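Local coordinates for hydroquinone dioxygenase small subunit (Pseudomonas sp., PDB 4ZXA), which probably serves, together with its large subunit, as a cupin-fold component of a metal-dependent dioxygenase that opens the ring of hydroquinone, at residues A[71-83]-A[101-114]. Sequence-based numbering, arbitrary orientation.
Sequences QSPWFTAAHDEFA and SKHGEGTHLAGELP
T76 and H108 exchange both backbone hydrogen bonds: H108 N reaches T76 O at 2.5 Å, and T76 N gives its hydrogen to H108 O at 2.7 Å. Two residues back, W74 O takes A110 N at 2.9 Å, the donor lying above the carbonyl plane in a straight bond (175°). Water fills in beside it, one molecule accepting from W74 N and donating to G111 O. On the H79 side, another water accepts from A78 N and donates to G106 O. The short strand 108-109 thereby becomes an antiparallel edge strand beside 71-76, in one of the two sheets of the cupin beta-barrel. Both ring nitrogens of H79 are engaged: ND1 donates to D80 O in the ring plane, while NE2, facing the 104-106 stretch, accepts G106 N at 3.0 Å, 17° out of that plane. With chi1 at 54°, CG sits between the backbone N and carbonyl carbon, and that swing carries NE2 to G106 N. A leucine in place of H79 would probably leave G106 N and D80 O without these partners and residues 104-106 less firmly fixed. The carboxylate of E105 goes instead to a salt bridge with K239 of the large subunit. The carboxylate of E81 likewise finds its partners outside, in T152 and Y138. At the far end P114 CG lies over one face of the W74 indole, 3.7 Å from the centroid of the five-membered ring.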
loop_
_atom_site.group_PDB
_atom_site.type_symbol
_atom_site.label_atom_id
_atom_site.label_comp_id
_atom_site.label_asym_id
_atom_site.label_seq_id
_atom_site.Cartn_x
_atom_site.Cartn_y
_atom_site.Cartn_z
ATOM N N GLN A 71 27.157 -41.651 16.323
ATOM C CA GLN A 71 26.040 -42.567 16.170
ATOM C C GLN A 71 25.095 -42.410 17.341
ATOM O O GLN A 71 25.531 -42.454 18.489
ATOM C CB GLN A 71 26.558 -43.989 16.122
ATOM C CG GLN A 71 25.529 -45.032 15.790
ATOM C CD GLN A 71 26.028 -46.422 16.138
ATOM O OE1 GLN A 71 26.417 -46.680 17.282
ATOM N NE2 GLN A 71 26.038 -47.322 15.152
ATOM N N SER A 72 23.806 -42.207 17.057
ATOM C CA SER A 72 22.797 -42.081 18.115
ATOM C C SER A 72 22.419 -43.442 18.705
ATOM O O SER A 72 22.741 -44.485 18.134
ATOM C CB SER A 72 21.525 -41.425 17.568
ATOM O OG SER A 72 20.747 -42.368 16.834
ATOM N N PRO A 73 21.739 -43.424 19.860
ATOM C CA PRO A 73 21.042 -44.603 20.387
ATOM C C PRO A 73 19.913 -45.000 19.446
ATOM O O PRO A 73 19.436 -44.139 18.696
ATOM C CB PRO A 73 20.436 -44.098 21.703
ATOM C CG PRO A 73 21.270 -42.936 22.095
ATOM C CD PRO A 73 21.745 -42.301 20.811
ATOM N N TRP A 74 19.501 -46.266 19.472
ATOM C CA TRP A 74 18.264 -46.653 18.799
ATOM C C TRP A 74 17.049 -45.959 19.450
ATOM O O TRP A 74 16.858 -46.011 20.677
ATOM C CB TRP A 74 18.048 -48.165 18.824
ATOM C CG TRP A 74 18.910 -48.975 17.910
ATOM C CD1 TRP A 74 19.998 -49.733 18.264
ATOM C CD2 TRP A 74 18.741 -49.155 16.492
ATOM N NE1 TRP A 74 20.515 -50.361 17.155
ATOM C CE2 TRP A 74 19.764 -50.029 16.057
ATOM C CE3 TRP A 74 17.835 -48.658 15.549
ATOM C CZ2 TRP A 74 19.901 -50.416 14.723
ATOM C CZ3 TRP A 74 17.972 -49.046 14.222
ATOM C CH2 TRP A 74 18.998 -49.915 13.822
ATOM N N PHE A 75 16.237 -45.316 18.612
ATOM C CA PHE A 75 15.051 -44.584 19.054
ATOM C C PHE A 75 13.787 -45.287 18.559
ATOM O O PHE A 75 13.802 -45.976 17.532
ATOM C CB PHE A 75 15.055 -43.168 18.483
ATOM C CG PHE A 75 16.156 -42.298 18.996
ATOM C CD1 PHE A 75 16.255 -42.007 20.347
ATOM C CD2 PHE A 75 17.069 -41.736 18.122
ATOM C CE1 PHE A 75 17.262 -41.172 20.822
ATOM C CE2 PHE A 75 18.077 -40.899 18.582
ATOM C CZ PHE A 75 18.179 -40.617 19.932
ATOM N N THR A 76 12.687 -45.096 19.271
ATOM C CA THR A 76 11.420 -45.605 18.785
ATOM C C THR A 76 10.235 -44.836 19.382
ATOM O O THR A 76 10.356 -44.185 20.428
ATOM C CB THR A 76 11.271 -47.100 19.113
ATOM O OG1 THR A 76 10.307 -47.703 18.232
ATOM C CG2 THR A 76 10.852 -47.280 20.581
ATOM N N ALA A 77 9.089 -44.924 18.720
ATOM C CA ALA A 77 7.876 -44.312 19.242
ATOM C C ALA A 77 6.659 -45.080 18.771
ATOM O O ALA A 77 6.750 -45.889 17.849
ATOM C CB ALA A 77 7.775 -42.845 18.820
ATOM N N ALA A 78 5.522 -44.810 19.405
ATOM C CA ALA A 78 4.284 -45.496 19.077
ATOM C C ALA A 78 3.536 -44.780 17.961
ATOM O O ALA A 78 2.532 -45.277 17.461
ATOM C CB ALA A 78 3.402 -45.626 20.319
ATOM N N HIS A 79 4.028 -43.608 17.570
ATOM C CA HIS A 79 3.400 -42.835 16.490
ATOM C C HIS A 79 4.452 -42.368 15.496
ATOM O O HIS A 79 5.641 -42.421 15.781
ATOM C CB HIS A 79 2.697 -41.627 17.077
ATOM C CG HIS A 79 3.590 -40.796 17.929
ATOM N ND1 HIS A 79 4.581 -39.991 17.404
ATOM C CD2 HIS A 79 3.674 -40.666 19.275
ATOM C CE1 HIS A 79 5.220 -39.389 18.389
ATOM N NE2 HIS A 79 4.694 -39.786 19.536
ATOM N N ASP A 80 4.023 -41.909 14.331
ATOM C CA ASP A 80 4.949 -41.317 13.367
ATOM C C ASP A 80 5.754 -40.137 13.927
ATOM O O ASP A 80 5.259 -39.344 14.746
ATOM C CB ASP A 80 4.193 -40.842 12.140
ATOM C CG ASP A 80 3.656 -41.984 11.312
ATOM O OD1 ASP A 80 4.235 -43.082 11.389
ATOM O OD2 ASP A 80 2.665 -41.778 10.575
ATOM N N GLU A 81 6.998 -40.028 13.465
ATOM C CA GLU A 81 7.869 -38.879 13.727
ATOM C C GLU A 81 8.516 -38.478 12.413
ATOM O O GLU A 81 8.461 -39.220 11.430
ATOM C CB GLU A 81 8.958 -39.230 14.744
ATOM C CG GLU A 81 8.459 -39.413 16.160
ATOM C CD GLU A 81 9.471 -40.124 17.041
ATOM O OE1 GLU A 81 9.891 -41.243 16.674
ATOM O OE2 GLU A 81 9.846 -39.574 18.101
ATOM N N PHE A 82 9.139 -37.310 12.381
ATOM C CA PHE A 82 9.786 -36.882 11.155
ATOM C C PHE A 82 11.115 -36.218 11.452
ATOM O O PHE A 82 11.293 -35.626 12.513
ATOM C CB PHE A 82 8.879 -35.919 10.403
ATOM C CG PHE A 82 7.555 -36.501 10.041
ATOM C CD1 PHE A 82 7.389 -37.176 8.840
ATOM C CD2 PHE A 82 6.473 -36.389 10.903
ATOM C CE1 PHE A 82 6.157 -37.723 8.491
ATOM C CE2 PHE A 82 5.242 -36.938 10.575
ATOM C CZ PHE A 82 5.078 -37.605 9.362
ATOM N N ALA A 83 12.053 -36.314 10.518
ATOM C CA ALA A 83 13.358 -35.682 10.697
ATOM C C ALA A 83 13.718 -34.885 9.459
ATOM O O ALA A 83 13.572 -35.383 8.329
ATOM C CB ALA A 83 14.428 -36.727 10.981
ATOM N N SER A 101 6.107 -50.513 20.145
ATOM C CA SER A 101 5.299 -49.803 21.145
ATOM C C SER A 101 3.928 -49.556 20.519
ATOM O O SER A 101 3.835 -49.013 19.413
ATOM C CB SER A 101 5.927 -48.461 21.530
ATOM O OG SER A 101 7.342 -48.490 21.434
ATOM N N LYS A 102 2.871 -49.971 21.211
ATOM C CA LYS A 102 1.503 -49.822 20.710
ATOM C C LYS A 102 0.808 -48.598 21.289
ATOM O O LYS A 102 -0.096 -48.048 20.672
ATOM C CB LYS A 102 0.674 -51.068 21.037
ATOM C CG LYS A 102 0.888 -52.218 20.093
ATOM C CD LYS A 102 0.684 -51.754 18.665
ATOM C CE LYS A 102 0.799 -52.916 17.691
ATOM N NZ LYS A 102 0.603 -52.460 16.288
ATOM N N HIS A 103 1.224 -48.187 22.481
ATOM C CA HIS A 103 0.582 -47.089 23.201
ATOM C C HIS A 103 1.622 -46.074 23.654
ATOM O O HIS A 103 2.802 -46.405 23.800
ATOM C CB HIS A 103 -0.180 -47.626 24.427
ATOM C CG HIS A 103 -0.985 -48.864 24.143
ATOM N ND1 HIS A 103 -2.039 -48.884 23.256
ATOM C CD2 HIS A 103 -0.876 -50.126 24.622
ATOM C CE1 HIS A 103 -2.548 -50.103 23.200
ATOM N NE2 HIS A 103 -1.861 -50.875 24.020
ATOM N N GLY A 104 1.193 -44.833 23.872
ATOM C CA GLY A 104 2.074 -43.821 24.435
ATOM C C GLY A 104 2.592 -42.822 23.422
ATOM O O GLY A 104 2.385 -42.956 22.220
ATOM N N GLU A 105 3.288 -41.808 23.906
ATOM C CA GLU A 105 3.740 -40.752 23.013
ATOM C C GLU A 105 5.139 -40.285 23.356
ATOM O O GLU A 105 5.562 -40.339 24.518
ATOM C CB GLU A 105 2.769 -39.570 23.063
ATOM C CG GLU A 105 1.349 -39.929 22.661
ATOM C CD GLU A 105 0.455 -38.709 22.502
ATOM O OE1 GLU A 105 0.604 -37.756 23.297
ATOM O OE2 GLU A 105 -0.378 -38.707 21.569
ATOM N N GLY A 106 5.849 -39.814 22.340
ATOM C CA GLY A 106 7.202 -39.327 22.531
ATOM C C GLY A 106 8.209 -40.370 22.090
ATOM O O GLY A 106 7.931 -41.562 22.095
ATOM N N THR A 107 9.384 -39.928 21.683
ATOM C CA THR A 107 10.393 -40.891 21.302
ATOM C C THR A 107 10.949 -41.566 22.557
ATOM O O THR A 107 11.134 -40.927 23.591
ATOM C CB THR A 107 11.494 -40.276 20.411
ATOM O OG1 THR A 107 12.772 -40.723 20.863
ATOM C CG2 THR A 107 11.428 -38.768 20.425
ATOM N N HIS A 108 11.158 -42.875 22.462
ATOM C CA HIS A 108 11.707 -43.660 23.557
ATOM C C HIS A 108 12.967 -44.402 23.103
ATOM O O HIS A 108 13.144 -44.687 21.910
ATOM C CB HIS A 108 10.661 -44.669 24.067
ATOM C CG HIS A 108 9.472 -44.027 24.720
ATOM N ND1 HIS A 108 9.409 -43.785 26.077
ATOM C CD2 HIS A 108 8.309 -43.565 24.200
ATOM C CE1 HIS A 108 8.257 -43.197 26.364
ATOM N NE2 HIS A 108 7.578 -43.047 25.244
ATOM N N LEU A 109 13.833 -44.721 24.062
ATOM C CA LEU A 109 14.989 -45.581 23.811
ATOM C C LEU A 109 14.540 -46.995 23.455
ATOM O O LEU A 109 13.820 -47.619 24.219
ATOM C CB LEU A 109 15.878 -45.617 25.041
ATOM C CG LEU A 109 16.633 -44.321 25.321
ATOM C CD1 LEU A 109 17.404 -44.476 26.619
ATOM C CD2 LEU A 109 17.580 -43.955 24.174
ATOM N N ALA A 110 14.948 -47.494 22.291
ATOM C CA ALA A 110 14.512 -48.819 21.847
ATOM C C ALA A 110 15.351 -49.959 22.439
ATOM O O ALA A 110 14.957 -51.131 22.355
ATOM C CB ALA A 110 14.512 -48.903 20.328
ATOM N N GLY A 111 16.500 -49.604 23.024
ATOM C CA GLY A 111 17.426 -50.569 23.599
ATOM C C GLY A 111 18.714 -50.779 22.804
ATOM O O GLY A 111 18.837 -50.354 21.647
ATOM N N GLU A 112 19.679 -51.448 23.430
ATOM C CA GLU A 112 20.992 -51.677 22.825
ATOM C C GLU A 112 20.895 -52.583 21.609
ATOM O O GLU A 112 21.575 -52.367 20.606
ATOM C CB GLU A 112 21.963 -52.304 23.837
ATOM C CG GLU A 112 22.190 -51.492 25.118
ATOM C CD GLU A 112 22.974 -50.203 24.896
ATOM O OE1 GLU A 112 23.429 -49.949 23.758
ATOM O OE2 GLU A 112 23.133 -49.442 25.876
ATOM N N LEU A 113 20.059 -53.608 21.711
ATOM C CA LEU A 113 19.884 -54.544 20.616
ATOM C C LEU A 113 18.404 -54.781 20.352
ATOM O O LEU A 113 17.837 -55.781 20.778
ATOM C CB LEU A 113 20.593 -55.860 20.930
ATOM C CG LEU A 113 22.062 -55.715 21.347
ATOM C CD1 LEU A 113 22.539 -56.972 22.066
ATOM C CD2 LEU A 113 22.972 -55.370 20.149
ATOM N N PRO A 114 17.764 -53.837 19.664
ATOM C CA PRO A 114 16.357 -54.000 19.302
ATOM C C PRO A 114 16.150 -55.288 18.533
ATOM O O PRO A 114 16.974 -55.649 17.697
ATOM C CB PRO A 114 16.101 -52.810 18.380
ATOM C CG PRO A 114 17.063 -51.773 18.836
ATOM C CD PRO A 114 18.290 -52.513 19.285
HETATM O O HOH W 1 18.499 -47.310 23.381
HETATM O O HOH W 2 20.603 -48.269 21.616
HETATM O O HOH W 3 5.823 -43.309 21.550
#